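Side-chain contact in 2''-aminoglycoside nucleotidyltransferase (PDB 4WQK), which confers resistance to kanamycin, gentamicin and tobramycin by transferring a nucleotide, with magnesium, to the 2''-hydroxyl of these aminoglycosides: residues G114-G118 / R119-C123. Numbering follows the deposited sequence.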
ATOM      1  N   GLY A 114      -8.247   6.951   5.424  1.00 16.62           N
ATOM      2  CA  GLY A 114      -7.372   8.025   4.986  1.00 14.83           C
ATOM      3  C   GLY A 114      -8.154   9.007   4.133  1.00 14.96           C
ATOM      4  O   GLY A 114      -9.337   8.776   3.821  1.00 15.48           O
ATOM      5  N   VAL A 115      -7.512  10.113   3.779  1.00 15.95           N
ATOM      6  CA  VAL A 115      -8.128  11.131   2.927  1.00 15.14           C
ATOM      7  C   VAL A 115      -7.048  11.650   2.019  1.00 16.01           C
ATOM      8  O   VAL A 115      -5.939  11.922   2.484  1.00 17.31           O
ATOM      9  CB  VAL A 115      -8.731  12.326   3.717  1.00 16.05           C
ATOM     10  CG1 VAL A 115      -9.353  13.362   2.757  1.00 16.11           C
ATOM     11  CG2 VAL A 115      -9.742  11.901   4.760  1.00 20.97           C
ATOM     12  N   ILE A 116      -7.340  11.698   0.713  1.00 14.94           N
ATOM     13  CA  ILE A 116      -6.437  12.291  -0.273  1.00 15.63           C
ATOM     14  C   ILE A 116      -7.204  13.391  -1.024  1.00 15.67           C
ATOM     15  O   ILE A 116      -8.175  13.090  -1.757  1.00 16.28           O
ATOM     16  CB  ILE A 116      -5.907  11.229  -1.257  1.00 16.25           C
ATOM     17  CG1 ILE A 116      -5.077  10.162  -0.520  1.00 16.20           C
ATOM     18  CG2 ILE A 116      -5.097  11.923  -2.395  1.00 19.35           C
ATOM     19  CD1 ILE A 116      -4.612   9.004  -1.423  1.00 17.22           C
ATOM     20  N   ALA A 117      -6.812  14.653  -0.845  1.00 15.85           N
ATOM     21  CA  ALA A 117      -7.441  15.780  -1.520  1.00 15.17           C
ATOM     22  C   ALA A 117      -8.960  15.719  -1.356  1.00 15.38           C
ATOM     23  O   ALA A 117      -9.726  15.845  -2.321  1.00 20.04           O
ATOM     24  CB  ALA A 117      -7.061  15.815  -2.992  1.00 18.48           C
ATOM     25  N   GLY A 118      -9.365  15.531  -0.102  1.00 16.95           N
ATOM     26  CA  GLY A 118     -10.772  15.591   0.277  1.00 15.58           C
ATOM     27  C   GLY A 118     -11.560  14.326   0.083  1.00 15.17           C
ATOM     28  O   GLY A 118     -12.716  14.277   0.468  1.00 16.23           O
ATOM     29  N   ARG A 119     -10.935  13.319  -0.500  1.00 14.66           N
ATOM     30  CA  ARG A 119     -11.625  12.067  -0.827  1.00 14.25           C
ATOM     31  C   ARG A 119     -11.269  11.032   0.217  1.00 17.89           C
ATOM     32  O   ARG A 119     -10.084  10.690   0.371  1.00 15.89           O
ATOM     33  CB  ARG A 119     -11.168  11.519  -2.187  1.00 14.01           C
ATOM     34  CG  ARG A 119     -12.016  10.318  -2.643  1.00 15.60           C
ATOM     35  CD  ARG A 119     -11.280   9.536  -3.686  1.00 16.20           C
ATOM     36  NE  ARG A 119     -12.159   8.703  -4.516  1.00 15.22           N
ATOM     37  CZ  ARG A 119     -12.733   7.569  -4.145  1.00 15.63           C
ATOM     38  NH1 ARG A 119     -12.568   7.068  -2.918  1.00 16.70           N
ATOM     39  NH2 ARG A 119     -13.490   6.922  -5.029  1.00 14.91           N
ATOM     40  N   PRO A 120     -12.263  10.467   0.897  1.00 14.13           N
ATOM     41  CA  PRO A 120     -11.933   9.316   1.760  1.00 15.43           C
ATOM     42  C   PRO A 120     -11.453   8.133   0.942  1.00 16.63           C
ATOM     43  O   PRO A 120     -11.970   7.850  -0.167  1.00 15.63           O
ATOM     44  CB  PRO A 120     -13.257   9.000   2.465  1.00 16.15           C
ATOM     45  CG  PRO A 120     -14.046  10.308   2.356  1.00 17.60           C
ATOM     46  CD  PRO A 120     -13.692  10.791   0.939  1.00 17.42           C
ATOM     47  N   VAL A 121     -10.447   7.424   1.467  1.00 14.57           N
ATOM     48  CA  VAL A 121      -9.857   6.293   0.772  1.00 14.59           C
ATOM     49  C   VAL A 121      -9.550   5.184   1.737  1.00 15.46           C
ATOM     50  O   VAL A 121      -9.123   5.430   2.878  1.00 16.06           O
ATOM     51  CB  VAL A 121      -8.546   6.628   0.001  1.00 14.56           C
ATOM     52  CG1 VAL A 121      -8.777   7.726  -1.042  1.00 16.23           C
ATOM     53  CG2 VAL A 121      -7.383   7.071   0.972  1.00 16.50           C
ATOM     54  N   ARG A 122      -9.773   3.966   1.284  1.00 14.58           N
ATOM     55  CA  ARG A 122      -9.228   2.802   1.986  1.00 14.00           C
ATOM     56  C   ARG A 122      -7.703   2.799   1.876  1.00 14.08           C
ATOM     57  O   ARG A 122      -7.138   3.026   0.818  1.00 14.07           O
ATOM     58  CB  ARG A 122      -9.820   1.516   1.424  1.00 12.96           C
ATOM     59  CG  ARG A 122     -11.329   1.320   1.705  1.00 14.79           C
ATOM     60  CD  ARG A 122     -11.759  -0.084   1.340  1.00 16.22           C
ATOM     61  NE  ARG A 122     -13.160  -0.378   1.701  1.00 17.94           N
ATOM     62  CZ  ARG A 122     -14.169  -0.343   0.837  1.00 21.37           C
ATOM     63  NH1 ARG A 122     -13.971  -0.048  -0.448  1.00 20.06           N
ATOM     64  NH2 ARG A 122     -15.398  -0.669   1.259  1.00 23.38           N
ATOM     65  N   CYS A 123      -7.071   2.394   2.973  1.00 15.17           N
ATOM     66  CA  CYS A 123      -5.630   2.253   2.956  0.53 14.30           C
ATOM     67  C   CYS A 123      -5.208   1.172   3.909  1.00 14.37           C
ATOM     68  O   CYS A 123      -5.882   0.871   4.879  1.00 14.88           O
ATOM     69  CB  CYS A 123      -4.964   3.587   3.276  0.53 14.33           C
ATOM     70  SG  CYS A 123      -5.746   4.540   4.615  0.53 15.15           S
TER
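Gly114 and Val121 form one hydrogen-bonded antiparallel pair and Ile116 and Arg119 the next, each bonded in both directions, where strands 114-116 and 119-121 run with their directions 137° apart. Next to the turn, Ile116 N reaches Arg119 O at 2.9 Å; that same oxygen also receives a CA-H contact from Val115 CA at 3.2 Å. On the buried face, chi1 of -59° puts Val121 CG1 beside the backbone N and leaves CG2 between N and the carbonyl carbon, 3.8 Å from Gly114 C and 4.1 Å from Ile116 CG1, the two side chains set roughly perpendicular. This is a two-residue beta hairpin of the C-terminal domain, closed by a type I' turn in which Ala117 and Gly118 both adopt positive phi. Helices 5-19 and 28-36 cover its Ile116 and Val121 side, with Leu14 and Ala34 against Val121. Arg119 starts on this face and runs extended from CG to NE; the turn at chi4 (-75°) brings NH1 to Pro120 O at 2.9 Å, almost in line with the carbonyl, while NH2 pairs with Asp18 in a salt bridge. On the face carrying Val115 and Pro120, Val115 CG1 lies over the backbone, 3.6 Å from Arg119 N.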